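Local coordinates for protein ethylbenzene dehydrogenase alpha-subunit (Aromatoleum aromaticum, PDB 2IVF) that serves as the large subunit of a three-chain molybdenum enzyme of the molybdopterin oxidoreductase family, housing a molybdenum atom, MGD, MD1 and an iron/sulfur cluster, at residues A[230-234]-A[804-808]; A[324-328]-A[798-802]; A[815-821]-A[946-952]. Residues are numbered along the deposited sequence.

Contact 1 (A[230-234]-A[804-808]); sequences HTFGK and VFPTH
The most striking feature is the backbone-to-backbone fit of Gly233 against Pro806: a CB on Gly233 would lie only 2.2 Å from Pro806 O, so the bare glycine is what lets the two backbones come this close. Gly233 also leaves the end of helix 226-232 with positive phi (81°, psi 7°), and Lys234 then turns extended (-162°/163°). Facing it, segment 804-808 has no regular secondary structure but forms an inverse gamma turn centred on Pro806 (-79°/66°), closed by a weak hydrogen bond from Thr807 N to Phe805 O, 2.8 Å. The register pairs Phe232 with Phe805 (CA to CA 6.0 Å) and Gly233 with Pro806 (CA to CA 5.0 Å).

No conventional hydrogen bond links the two segments; a CA-H...O contact, Gly233 CA to Pro806 O at 3.5 Å, does so instead, and Phe232 O lies 3.2 Å from Pro806 CD. Arg953 NH2 bonds both Gly233 O and Pro806 O, tying the two backbones together from outside. Phe232 (chi1 m) and Phe805 (chi1 m) lie with planes 29° apart but slid sideways, centroids 5.9 Å apart, and meet at Phe232 CD1 and Phe805 CE2, 3.6 Å. Lys234 (chi1 p) runs its aliphatic part past the turn, CD 4.1 Å from Pro806 CD and CE 4.2 Å from Phe805 CD2, carrying NZ to Ala781 O, Glu527 and His798. The contact thus docks a helix C-terminus on the loop between helices 796-800 and 819-824. Thr807 (chi1 p) bonds Arg811 O through OG1, while its CG2 sits 3.4 Å from Thr231 O.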
ATOM      1  N   HIS A 230      15.899   1.765  26.121  1.00 24.44           N
ATOM      2  CA  HIS A 230      16.330   2.375  27.353  1.00 23.36           C
ATOM      3  C   HIS A 230      15.652   1.827  28.611  1.00 22.42           C
ATOM      4  O   HIS A 230      16.238   1.865  29.669  1.00 22.52           O
ATOM      5  CB  HIS A 230      16.245   3.882  27.243  1.00 23.53           C
ATOM      6  CG  HIS A 230      17.273   4.428  26.295  1.00 25.32           C
ATOM      7  ND1 HIS A 230      17.206   5.693  25.775  1.00 24.54           N
ATOM      8  CD2 HIS A 230      18.366   3.839  25.724  1.00 25.22           C
ATOM      9  CE1 HIS A 230      18.224   5.882  24.947  1.00 28.42           C
ATOM     10  NE2 HIS A 230      18.946   4.772  24.900  1.00 27.02           N
ATOM     11  N   THR A 231      14.474   1.264  28.445  1.00 21.61           N
ATOM     12  CA  THR A 231      13.689   0.682  29.552  1.00 22.36           C
ATOM     13  C   THR A 231      14.109  -0.759  29.813  1.00 22.13           C
ATOM     14  O   THR A 231      14.416  -1.141  30.958  1.00 22.91           O
ATOM     15  CB  THR A 231      12.200   0.731  29.221  1.00 21.95           C
ATOM     16  OG1 THR A 231      11.808   2.100  28.992  1.00 23.26           O
ATOM     17  CG2 THR A 231      11.352   0.129  30.341  1.00 21.52           C
ATOM     18  N   PHE A 232      14.179  -1.543  28.740  1.00 22.09           N
ATOM     19  CA  PHE A 232      14.454  -2.964  28.829  1.00 21.50           C
ATOM     20  C   PHE A 232      15.899  -3.352  28.463  1.00 21.96           C
ATOM     21  O   PHE A 232      16.319  -4.507  28.684  1.00 22.02           O
ATOM     22  CB  PHE A 232      13.506  -3.706  27.915  1.00 21.45           C
ATOM     23  CG  PHE A 232      12.048  -3.371  28.131  1.00 21.34           C
ATOM     24  CD1 PHE A 232      11.410  -3.711  29.315  1.00 22.97           C
ATOM     25  CD2 PHE A 232      11.307  -2.749  27.128  1.00 23.01           C
ATOM     26  CE1 PHE A 232      10.067  -3.446  29.492  1.00 18.87           C
ATOM     27  CE2 PHE A 232       9.948  -2.482  27.304  1.00 22.46           C
ATOM     28  CZ  PHE A 232       9.350  -2.832  28.494  1.00 22.30           C
ATOM     29  N   GLY A 233      16.638  -2.422  27.874  1.00 21.77           N
ATOM     30  CA  GLY A 233      18.017  -2.705  27.452  1.00 21.90           C
ATOM     31  C   GLY A 233      18.000  -3.425  26.120  1.00 21.69           C
ATOM     32  O   GLY A 233      19.031  -3.835  25.659  1.00 23.37           O
ATOM     33  N   LYS A 234      16.828  -3.572  25.478  1.00 22.63           N
ATOM     34  CA  LYS A 234      16.784  -4.179  24.145  1.00 22.78           C
ATOM     35  C   LYS A 234      15.499  -3.853  23.440  1.00 23.60           C
ATOM     36  O   LYS A 234      14.532  -3.433  24.063  1.00 22.93           O
ATOM     37  CB  LYS A 234      16.975  -5.708  24.206  1.00 23.65           C
ATOM     38  CG  LYS A 234      15.764  -6.491  24.743  1.00 25.25           C
ATOM     39  CD  LYS A 234      15.662  -6.421  26.232  1.00 24.33           C
ATOM     40  CE  LYS A 234      14.630  -7.421  26.788  1.00 24.11           C
ATOM     41  NZ  LYS A 234      15.008  -8.868  26.565  1.00 21.85           N
ATOM     42  N   VAL A 804      16.744 -11.530  34.477  1.00 22.50           N
ATOM     43  CA  VAL A 804      17.122 -10.121  34.566  1.00 22.17           C
ATOM     44  C   VAL A 804      17.141  -9.462  33.189  1.00 22.33           C
ATOM     45  O   VAL A 804      17.236 -10.140  32.144  1.00 22.87           O
ATOM     46  CB  VAL A 804      18.505  -9.923  35.299  1.00 22.29           C
ATOM     47  CG1 VAL A 804      18.409 -10.365  36.781  1.00 20.95           C
ATOM     48  CG2 VAL A 804      19.658 -10.668  34.606  1.00 21.97           C
ATOM     49  N   PHE A 805      17.058  -8.134  33.196  1.00 21.48           N
ATOM     50  CA  PHE A 805      17.103  -7.353  31.988  1.00 21.39           C
ATOM     51  C   PHE A 805      18.495  -6.804  31.823  1.00 21.46           C
ATOM     52  O   PHE A 805      19.173  -6.533  32.823  1.00 20.76           O
ATOM     53  CB  PHE A 805      16.149  -6.168  32.087  1.00 21.90           C
ATOM     54  CG  PHE A 805      14.729  -6.536  32.014  1.00 21.85           C
ATOM     55  CD1 PHE A 805      14.051  -6.980  33.141  1.00 22.03           C
ATOM     56  CD2 PHE A 805      14.064  -6.440  30.820  1.00 21.09           C
ATOM     57  CE1 PHE A 805      12.692  -7.291  33.065  1.00 22.23           C
ATOM     58  CE2 PHE A 805      12.735  -6.766  30.721  1.00 23.99           C
ATOM     59  CZ  PHE A 805      12.047  -7.184  31.848  1.00 23.37           C
ATOM     60  N   PRO A 806      18.943  -6.642  30.559  1.00 21.89           N
ATOM     61  CA  PRO A 806      20.281  -6.097  30.372  1.00 21.91           C
ATOM     62  C   PRO A 806      20.338  -4.562  30.528  1.00 21.92           C
ATOM     63  O   PRO A 806      20.624  -3.823  29.563  1.00 22.63           O
ATOM     64  CB  PRO A 806      20.629  -6.571  28.972  1.00 21.27           C
ATOM     65  CG  PRO A 806      19.301  -6.492  28.245  1.00 22.61           C
ATOM     66  CD  PRO A 806      18.306  -6.995  29.263  1.00 22.36           C
ATOM     67  N   THR A 807      20.076  -4.100  31.749  1.00 21.24           N
ATOM     68  CA  THR A 807      20.007  -2.680  32.061  1.00 20.64           C
ATOM     69  C   THR A 807      20.898  -2.395  33.293  1.00 20.96           C
ATOM     70  O   THR A 807      21.273  -3.305  34.014  1.00 20.24           O
ATOM     71  CB  THR A 807      18.570  -2.217  32.420  1.00 21.01           C
ATOM     72  OG1 THR A 807      18.074  -2.941  33.550  1.00 20.12           O
ATOM     73  CG2 THR A 807      17.606  -2.326  31.284  1.00 18.80           C
ATOM     74  N   HIS A 808      21.230  -1.120  33.490  1.00 20.31           N
ATOM     75  CA  HIS A 808      21.874  -0.611  34.701  1.00 19.46           C
ATOM     76  C   HIS A 808      21.365  -1.269  36.004  1.00 19.30           C
ATOM     77  O   HIS A 808      22.170  -1.766  36.821  1.00 20.26           O
ATOM     78  CB  HIS A 808      21.639   0.891  34.763  1.00 20.11           C
ATOM     79  CG  HIS A 808      22.482   1.606  35.768  1.00 19.82           C
ATOM     80  ND1 HIS A 808      23.858   1.677  35.673  1.00 21.71           N
ATOM     81  CD2 HIS A 808      22.144   2.311  36.880  1.00 21.07           C
ATOM     82  CE1 HIS A 808      24.332   2.383  36.689  1.00 22.38           C
ATOM     83  NE2 HIS A 808      23.311   2.790  37.429  1.00 20.35           N
TER

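Contact 2 (A[324-328]-A[798-802])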
ATOM      1  N   PHE A 324       4.035  -7.509  40.204  1.00 24.88           N
ATOM      2  CA  PHE A 324       4.716  -7.418  38.921  1.00 24.35           C
ATOM      3  C   PHE A 324       5.647  -6.230  38.925  1.00 23.19           C
ATOM      4  O   PHE A 324       6.801  -6.328  38.487  1.00 22.99           O
ATOM      5  CB  PHE A 324       3.671  -7.266  37.806  1.00 24.20           C
ATOM      6  CG  PHE A 324       4.235  -7.275  36.403  1.00 24.83           C
ATOM      7  CD1 PHE A 324       4.777  -6.125  35.827  1.00 24.02           C
ATOM      8  CD2 PHE A 324       4.186  -8.437  35.636  1.00 25.61           C
ATOM      9  CE1 PHE A 324       5.290  -6.129  34.533  1.00 24.54           C
ATOM     10  CE2 PHE A 324       4.676  -8.448  34.325  1.00 26.26           C
ATOM     11  CZ  PHE A 324       5.220  -7.299  33.768  1.00 25.59           C
ATOM     12  N   VAL A 325       5.145  -5.089  39.395  1.00 22.20           N
ATOM     13  CA  VAL A 325       5.957  -3.871  39.467  1.00 22.38           C
ATOM     14  C   VAL A 325       7.184  -4.077  40.357  1.00 22.10           C
ATOM     15  O   VAL A 325       8.312  -3.741  40.010  1.00 22.84           O
ATOM     16  CB  VAL A 325       5.072  -2.698  39.917  1.00 22.81           C
ATOM     17  CG1 VAL A 325       5.818  -1.651  40.725  1.00 23.07           C
ATOM     18  CG2 VAL A 325       4.382  -2.100  38.695  1.00 23.25           C
ATOM     19  N   CYS A 326       6.957  -4.686  41.492  1.00 21.69           N
ATOM     20  CA  CYS A 326       8.013  -4.926  42.459  1.00 21.64           C
ATOM     21  C   CYS A 326       9.044  -5.894  41.953  1.00 21.14           C
ATOM     22  O   CYS A 326      10.204  -5.812  42.302  1.00 21.61           O
ATOM     23  CB  CYS A 326       7.387  -5.422  43.748  1.00 21.09           C
ATOM     24  SG  CYS A 326       6.673  -4.073  44.694  1.00 22.36           S
ATOM     25  N   GLU A 327       8.636  -6.801  41.091  1.00 21.86           N
ATOM     26  CA  GLU A 327       9.564  -7.829  40.612  1.00 21.70           C
ATOM     27  C   GLU A 327      10.311  -7.377  39.363  1.00 21.30           C
ATOM     28  O   GLU A 327      11.536  -7.567  39.262  1.00 21.51           O
ATOM     29  CB  GLU A 327       8.766  -9.120  40.380  1.00 21.76           C
ATOM     30  CG  GLU A 327       9.411 -10.223  39.596  1.00 22.72           C
ATOM     31  CD  GLU A 327       8.379 -11.302  39.277  1.00 23.98           C
ATOM     32  OE1 GLU A 327       8.028 -12.059  40.220  1.00 26.52           O
ATOM     33  OE2 GLU A 327       7.903 -11.359  38.112  1.00 29.58           O
ATOM     34  N   GLN A 328       9.588  -6.772  38.426  1.00 20.39           N
ATOM     35  CA  GLN A 328      10.045  -6.615  37.072  1.00 20.59           C
ATOM     36  C   GLN A 328      10.777  -5.323  36.824  1.00 19.82           C
ATOM     37  O   GLN A 328      11.481  -5.219  35.835  1.00 18.76           O
ATOM     38  CB  GLN A 328       8.870  -6.698  36.078  1.00 21.23           C
ATOM     39  CG  GLN A 328       8.158  -8.032  35.982  1.00 22.37           C
ATOM     40  CD  GLN A 328       8.979  -9.060  35.222  1.00 23.00           C
ATOM     41  OE1 GLN A 328       9.421  -8.801  34.110  1.00 20.98           O
ATOM     42  NE2 GLN A 328       9.213 -10.214  35.834  1.00 24.01           N
ATOM     43  N   HIS A 798      11.654 -13.180  31.188  1.00 22.14           N
ATOM     44  CA  HIS A 798      11.626 -12.199  32.254  1.00 22.67           C
ATOM     45  C   HIS A 798      10.508 -12.487  33.239  1.00 22.42           C
ATOM     46  O   HIS A 798      10.729 -12.462  34.454  1.00 22.24           O
ATOM     47  CB  HIS A 798      11.555 -10.772  31.714  1.00 21.39           C
ATOM     48  CG  HIS A 798      12.660 -10.459  30.747  1.00 21.20           C
ATOM     49  ND1 HIS A 798      13.985 -10.528  31.100  1.00 20.70           N
ATOM     50  CD2 HIS A 798      12.632 -10.120  29.436  1.00 20.67           C
ATOM     51  CE1 HIS A 798      14.734 -10.219  30.050  1.00 22.57           C
ATOM     52  NE2 HIS A 798      13.933  -9.968  29.025  1.00 18.05           N
ATOM     53  N   PHE A 799       9.329 -12.789  32.737  1.00 23.67           N
ATOM     54  CA  PHE A 799       8.189 -13.026  33.621  1.00 23.96           C
ATOM     55  C   PHE A 799       8.149 -14.413  34.260  1.00 24.97           C
ATOM     56  O   PHE A 799       8.107 -14.524  35.512  1.00 25.92           O
ATOM     57  CB  PHE A 799       6.874 -12.714  32.896  1.00 25.49           C
ATOM     58  CG  PHE A 799       5.686 -13.002  33.720  1.00 24.20           C
ATOM     59  CD1 PHE A 799       5.417 -12.236  34.839  1.00 26.62           C
ATOM     60  CD2 PHE A 799       4.842 -14.066  33.394  1.00 26.14           C
ATOM     61  CE1 PHE A 799       4.318 -12.515  35.650  1.00 28.03           C
ATOM     62  CE2 PHE A 799       3.737 -14.359  34.184  1.00 27.51           C
ATOM     63  CZ  PHE A 799       3.478 -13.593  35.326  1.00 28.21           C
ATOM     64  N   ASP A 800       8.154 -15.470  33.450  1.00 25.19           N
ATOM     65  CA  ASP A 800       8.112 -16.865  33.974  1.00 25.27           C
ATOM     66  C   ASP A 800       9.363 -17.243  34.717  1.00 24.87           C
ATOM     67  O   ASP A 800       9.302 -17.900  35.740  1.00 25.95           O
ATOM     68  CB  ASP A 800       7.921 -17.904  32.847  1.00 25.56           C
ATOM     69  CG  ASP A 800       6.465 -17.997  32.363  1.00 28.17           C
ATOM     70  OD1 ASP A 800       5.565 -17.451  33.043  1.00 31.94           O
ATOM     71  OD2 ASP A 800       6.214 -18.622  31.313  1.00 28.25           O
ATOM     72  N   ASP A 801      10.505 -16.904  34.144  1.00 24.98           N
ATOM     73  CA  ASP A 801      11.792 -17.369  34.626  1.00 25.19           C
ATOM     74  C   ASP A 801      12.501 -16.375  35.533  1.00 24.57           C
ATOM     75  O   ASP A 801      13.531 -16.674  36.125  1.00 24.55           O
ATOM     76  CB  ASP A 801      12.701 -17.718  33.429  1.00 26.37           C
ATOM     77  CG  ASP A 801      12.243 -18.969  32.702  1.00 28.98           C
ATOM     78  OD1 ASP A 801      11.423 -19.703  33.296  1.00 30.43           O
ATOM     79  OD2 ASP A 801      12.719 -19.193  31.563  1.00 31.61           O
ATOM     80  N   LYS A 802      11.969 -15.171  35.589  1.00 24.36           N
ATOM     81  CA  LYS A 802      12.521 -14.111  36.397  1.00 24.00           C
ATOM     82  C   LYS A 802      13.903 -13.711  35.921  1.00 23.04           C
ATOM     83  O   LYS A 802      14.742 -13.307  36.713  1.00 22.51           O
ATOM     84  CB  LYS A 802      12.511 -14.483  37.874  1.00 23.77           C
ATOM     85  CG  LYS A 802      11.176 -15.012  38.357  1.00 23.73           C
ATOM     86  CD  LYS A 802      10.024 -14.047  38.137  1.00 23.47           C
ATOM     87  CE  LYS A 802       8.668 -14.750  38.375  1.00 24.18           C
ATOM     88  NZ  LYS A 802       7.536 -13.860  38.005  1.00 22.26           N
TER
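Lys802 NZ reaches Glu327 OE2 at 2.5 Å in a short, hydrogen-bonded salt bridge, and the same NZ donates to Phe799 O at 2.6 Å. Gln328 NE2 completes the network: it bonds Glu327 OE2 at 2.9 Å and, across the interface, His798 O at 3.0 Å with a nearly straight N-H...O angle of 174°. One carboxylate oxygen therefore gathers a lysine and an amide, while two carbonyls of helix 796-800 are satisfied by side-chain donors. Past the helix, Lys802 is the first residue to leave helical phi/psi, in the left-handed conformation (64°/31°), and its side chain folds back so that NZ meets the carbonyl of Phe799.

The arrangement joins helix 322-328, within the molybdopterin oxidoreductase family region, to a short helix 470 residues further along the chain. The backbones stay well apart, Gln328 CA and Phe799 CA being 7.5 Å distant, so side chains span the gap. Beside the polar network Phe799 (chi1 t) packs its CD1 against Phe324 CE2 at 3.9 Å, and this same CD1 lies 4.2 Å from Glu327 OE2. Gln328 OE1 approaches His798 CB at 3.8 Å and accepts a hydrogen bond from Trp471 NE1, whose ring also meets Phe324 edge-to-face. The imidazole of His798 leads away from helix 322-328, with ND1 bonded to Lys803 O and its ring stacked on Phe805.

Contact 3 (A[815-821]-A[946-952]); sequences YLDHDWY and AGGYEQF
Phe952 (chi1 m) occupies the apolar centre, forming an aromatic cluster with His818, Tyr821 and Tyr949. Its CE2 lies 3.4 Å from Tyr821 CE1, the planes 28° apart and slid, centroids 4.8 Å apart, with Phe952 CZ over the Tyr821 face. Leu816 CD1 (rotamer mt) lies 3.9 Å from Phe952 CZ, at the ring edge, and Leu816 CD2 4.0 Å from Tyr949 CE2. His818 (chi1 t) makes an offset edge-to-face pair, its ring edge toward the face of Tyr949 (chi1 -146°), planes at 82° and centroids 5.8 Å apart, while His818 CB lies over that face, 4.3 Å from its centroid. Ala946 CB packs against Trp820 CE3 at 3.7 Å and, off-centre, on the His818 ring.

His818 CA is 7.1 Å from Tyr949 CA. His818 is the N-cap of helix 819-824, with ND1 accepting from Trp820 N at 3.2 Å. Segment 946-952 bends at Gly948 (65°/33°) into a type I beta turn from Tyr949 to Phe952, closed by Phe952 N to Tyr949 O, 2.9 Å. At the polar edge His818 NE2 donates to Gly947 O at 2.6 Å, and Tyr949 OH makes a very short bond to OD1 of Asp817 (chi1 p), 2.4 Å.

Helix 819-824 is fastened to the loop joining strands 915-917 and 969-975 of the double-psi barrel of the molybdopterin dinucleotide binding domain, while His230 of helix 226-232 packs on Leu816 and Tyr821.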
ATOM      1  N   TYR A 815      13.522   4.830  35.651  1.00 21.46           N
ATOM      2  CA  TYR A 815      14.345   5.937  36.136  1.00 21.35           C
ATOM      3  C   TYR A 815      15.756   5.882  35.544  1.00 21.45           C
ATOM      4  O   TYR A 815      16.524   4.964  35.852  1.00 22.22           O
ATOM      5  CB  TYR A 815      14.333   5.932  37.655  1.00 20.39           C
ATOM      6  CG  TYR A 815      14.936   7.154  38.296  1.00 19.56           C
ATOM      7  CD1 TYR A 815      14.390   8.412  38.096  1.00 18.55           C
ATOM      8  CD2 TYR A 815      16.031   7.053  39.112  1.00 17.53           C
ATOM      9  CE1 TYR A 815      14.965   9.554  38.692  1.00 19.18           C
ATOM     10  CE2 TYR A 815      16.596   8.170  39.694  1.00 17.75           C
ATOM     11  CZ  TYR A 815      16.058   9.411  39.497  1.00 17.87           C
ATOM     12  OH  TYR A 815      16.622  10.528  40.111  1.00 17.95           O
ATOM     13  N   LEU A 816      16.098   6.843  34.681  1.00 21.36           N
ATOM     14  CA  LEU A 816      17.453   6.901  34.082  1.00 21.41           C
ATOM     15  C   LEU A 816      18.214   7.991  34.796  1.00 22.06           C
ATOM     16  O   LEU A 816      17.982   9.174  34.570  1.00 22.87           O
ATOM     17  CB  LEU A 816      17.407   7.143  32.582  1.00 22.50           C
ATOM     18  CG  LEU A 816      16.513   6.132  31.845  1.00 20.59           C
ATOM     19  CD1 LEU A 816      16.296   6.530  30.372  1.00 20.80           C
ATOM     20  CD2 LEU A 816      17.086   4.717  31.906  1.00 19.70           C
ATOM     21  N   ASP A 817      19.093   7.578  35.690  1.00 21.59           N
ATOM     22  CA  ASP A 817      19.745   8.524  36.627  1.00 21.29           C
ATOM     23  C   ASP A 817      21.097   9.047  36.141  1.00 21.11           C
ATOM     24  O   ASP A 817      21.886   9.549  36.918  1.00 21.98           O
ATOM     25  CB  ASP A 817      19.785   7.948  38.037  1.00 20.85           C
ATOM     26  CG  ASP A 817      20.855   6.876  38.231  1.00 21.24           C
ATOM     27  OD1 ASP A 817      21.224   6.174  37.247  1.00 23.00           O
ATOM     28  OD2 ASP A 817      21.336   6.747  39.368  1.00 22.25           O
ATOM     29  N   HIS A 818      21.307   8.941  34.836  1.00 22.21           N
ATOM     30  CA  HIS A 818      22.454   9.469  34.117  1.00 21.63           C
ATOM     31  C   HIS A 818      22.334  10.988  34.144  1.00 21.59           C
ATOM     32  O   HIS A 818      21.255  11.538  33.943  1.00 20.53           O
ATOM     33  CB  HIS A 818      22.368   8.916  32.679  1.00 22.71           C
ATOM     34  CG  HIS A 818      23.520   9.260  31.793  1.00 23.13           C
ATOM     35  ND1 HIS A 818      23.735  10.531  31.300  1.00 24.62           N
ATOM     36  CD2 HIS A 818      24.493   8.481  31.258  1.00 25.09           C
ATOM     37  CE1 HIS A 818      24.820  10.530  30.542  1.00 24.05           C
ATOM     38  NE2 HIS A 818      25.302   9.297  30.500  1.00 22.52           N
ATOM     39  N   ASP A 819      23.459  11.664  34.361  1.00 21.06           N
ATOM     40  CA  ASP A 819      23.512  13.138  34.477  1.00 21.59           C
ATOM     41  C   ASP A 819      22.797  13.899  33.382  1.00 21.37           C
ATOM     42  O   ASP A 819      22.083  14.856  33.663  1.00 22.20           O
ATOM     43  CB  ASP A 819      24.971  13.604  34.554  1.00 20.89           C
ATOM     44  CG  ASP A 819      25.648  13.184  35.852  1.00 23.82           C
ATOM     45  OD1 ASP A 819      24.937  12.903  36.845  1.00 24.32           O
ATOM     46  OD2 ASP A 819      26.901  13.172  35.886  1.00 22.24           O
ATOM     47  N   TRP A 820      22.965  13.471  32.138  1.00 21.70           N
ATOM     48  CA  TRP A 820      22.311  14.147  31.022  1.00 22.25           C
ATOM     49  C   TRP A 820      20.796  14.092  31.151  1.00 21.56           C
ATOM     50  O   TRP A 820      20.093  15.073  30.867  1.00 22.61           O
ATOM     51  CB  TRP A 820      22.703  13.514  29.698  1.00 22.45           C
ATOM     52  CG  TRP A 820      24.109  13.798  29.242  1.00 23.58           C
ATOM     53  CD1 TRP A 820      25.166  14.128  29.980  1.00 23.26           C
ATOM     54  CD2 TRP A 820      24.581  13.611  27.910  1.00 23.69           C
ATOM     55  NE1 TRP A 820      26.289  14.246  29.181  1.00 23.80           N
ATOM     56  CE2 TRP A 820      25.943  13.914  27.899  1.00 24.32           C
ATOM     57  CE3 TRP A 820      23.963  13.236  26.721  1.00 24.35           C
ATOM     58  CZ2 TRP A 820      26.704  13.872  26.733  1.00 23.46           C
ATOM     59  CZ3 TRP A 820      24.716  13.183  25.569  1.00 23.50           C
ATOM     60  CH2 TRP A 820      26.068  13.489  25.586  1.00 23.69           C
ATOM     61  N   TYR A 821      20.274  12.925  31.508  1.00 22.21           N
ATOM     62  CA  TYR A 821      18.833  12.757  31.710  1.00 22.09           C
ATOM     63  C   TYR A 821      18.261  13.501  32.910  1.00 22.73           C
ATOM     64  O   TYR A 821      17.210  14.153  32.820  1.00 22.59           O
ATOM     65  CB  TYR A 821      18.465  11.265  31.768  1.00 23.01           C
ATOM     66  CG  TYR A 821      18.486  10.653  30.389  1.00 21.42           C
ATOM     67  CD1 TYR A 821      19.689  10.458  29.714  1.00 20.21           C
ATOM     68  CD2 TYR A 821      17.300  10.292  29.747  1.00 22.21           C
ATOM     69  CE1 TYR A 821      19.712   9.921  28.460  1.00 22.48           C
ATOM     70  CE2 TYR A 821      17.322   9.769  28.522  1.00 22.47           C
ATOM     71  CZ  TYR A 821      18.508   9.586  27.871  1.00 20.44           C
ATOM     72  OH  TYR A 821      18.480   9.059  26.635  1.00 25.01           O
ATOM     73  N   ALA A 946      24.408   9.838  24.528  1.00 24.64           N
ATOM     74  CA  ALA A 946      24.879   9.504  25.865  1.00 25.09           C
ATOM     75  C   ALA A 946      25.540   8.144  25.903  1.00 25.34           C
ATOM     76  O   ALA A 946      25.098   7.232  25.254  1.00 25.14           O
ATOM     77  CB  ALA A 946      23.738   9.556  26.883  1.00 25.49           C
ATOM     78  N   GLY A 947      26.586   8.025  26.711  1.00 25.01           N
ATOM     79  CA  GLY A 947      27.159   6.740  27.049  1.00 25.45           C
ATOM     80  C   GLY A 947      27.309   6.658  28.560  1.00 25.55           C
ATOM     81  O   GLY A 947      26.625   7.363  29.303  1.00 26.38           O
ATOM     82  N   GLY A 948      28.199   5.788  29.015  1.00 25.21           N
ATOM     83  CA  GLY A 948      28.479   5.643  30.446  1.00 24.83           C
ATOM     84  C   GLY A 948      27.272   5.132  31.201  1.00 24.33           C
ATOM     85  O   GLY A 948      27.035   5.526  32.340  1.00 24.00           O
ATOM     86  N   TYR A 949      26.475   4.286  30.547  1.00 24.05           N
ATOM     87  CA  TYR A 949      25.321   3.676  31.177  1.00 23.79           C
ATOM     88  C   TYR A 949      25.013   2.394  30.422  1.00 23.63           C
ATOM     89  O   TYR A 949      24.968   2.377  29.200  1.00 25.12           O
ATOM     90  CB  TYR A 949      24.117   4.604  31.059  1.00 23.71           C
ATOM     91  CG  TYR A 949      23.148   4.610  32.198  1.00 22.19           C
ATOM     92  CD1 TYR A 949      23.545   5.041  33.443  1.00 22.98           C
ATOM     93  CD2 TYR A 949      21.807   4.248  32.006  1.00 23.90           C
ATOM     94  CE1 TYR A 949      22.681   5.095  34.472  1.00 21.80           C
ATOM     95  CE2 TYR A 949      20.908   4.311  33.046  1.00 23.61           C
ATOM     96  CZ  TYR A 949      21.368   4.729  34.288  1.00 20.22           C
ATOM     97  OH  TYR A 949      20.553   4.828  35.343  1.00 22.46           O
ATOM     98  N   GLU A 950      24.736   1.333  31.146  1.00 23.33           N
ATOM     99  CA  GLU A 950      24.582   0.031  30.518  1.00 23.38           C
ATOM    100  C   GLU A 950      23.758   0.050  29.245  1.00 23.96           C
ATOM    101  O   GLU A 950      24.204  -0.425  28.181  1.00 24.80           O
ATOM    102  CB  GLU A 950      23.968  -0.947  31.517  1.00 23.02           C
ATOM    103  CG  GLU A 950      24.013  -2.343  30.978  1.00 24.06           C
ATOM    104  CD  GLU A 950      24.326  -3.392  32.000  1.00 27.40           C
ATOM    105  OE1 GLU A 950      24.737  -3.060  33.146  1.00 29.89           O
ATOM    106  OE2 GLU A 950      24.166  -4.574  31.625  1.00 29.38           O
ATOM    107  N   GLN A 951      22.554   0.586  29.335  1.00 22.80           N
ATOM    108  CA  GLN A 951      21.631   0.503  28.201  1.00 23.24           C
ATOM    109  C   GLN A 951      21.781   1.648  27.196  1.00 23.50           C
ATOM    110  O   GLN A 951      21.047   1.719  26.226  1.00 23.18           O
ATOM    111  CB  GLN A 951      20.186   0.430  28.663  1.00 23.05           C
ATOM    112  CG  GLN A 951      19.684   1.599  29.517  1.00 22.45           C
ATOM    113  CD  GLN A 951      19.577   1.184  30.953  1.00 22.52           C
ATOM    114  OE1 GLN A 951      20.574   0.764  31.542  1.00 19.92           O
ATOM    115  NE2 GLN A 951      18.383   1.278  31.529  1.00 18.67           N
ATOM    116  N   PHE A 952      22.706   2.558  27.458  1.00 23.83           N
ATOM    117  CA  PHE A 952      23.047   3.625  26.516  1.00 23.89           C
ATOM    118  C   PHE A 952      24.234   3.156  25.695  1.00 24.33           C
ATOM    119  O   PHE A 952      25.378   3.177  26.165  1.00 25.40           O
ATOM    120  CB  PHE A 952      23.359   4.921  27.261  1.00 24.80           C
ATOM    121  CG  PHE A 952      22.170   5.519  28.020  1.00 24.41           C
ATOM    122  CD1 PHE A 952      20.885   5.031  27.884  1.00 23.34           C
ATOM    123  CD2 PHE A 952      22.372   6.613  28.850  1.00 26.00           C
ATOM    124  CE1 PHE A 952      19.831   5.597  28.591  1.00 24.94           C
ATOM    125  CE2 PHE A 952      21.327   7.179  29.571  1.00 25.10           C
ATOM    126  CZ  PHE A 952      20.065   6.680  29.440  1.00 23.67           C
TER

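In the fold
Contact 1 lies between the other two, its centre 13 Å from that of contact 2 and 12 Å from that of contact 3; contacts 2 and 3 are 23 Å apart between centres, with nearest atoms about 10 Å apart. Lys234 NZ to His798 NE2, 2.9 Å, probably hydrogen-bonds contact 1 to contact 2. On the other flank Gln951 of contact 3 reaches both segments of contact 1, with NE2 2.9 Å from His230 O and OE1 2.8 Å from His808 N. The 796-824 region thus receives three distant parts of the chain in turn. None of these residues lines the iron/sulfur cluster; His230 and Tyr821 each bond glycerol, probably from the crystallisation liquor.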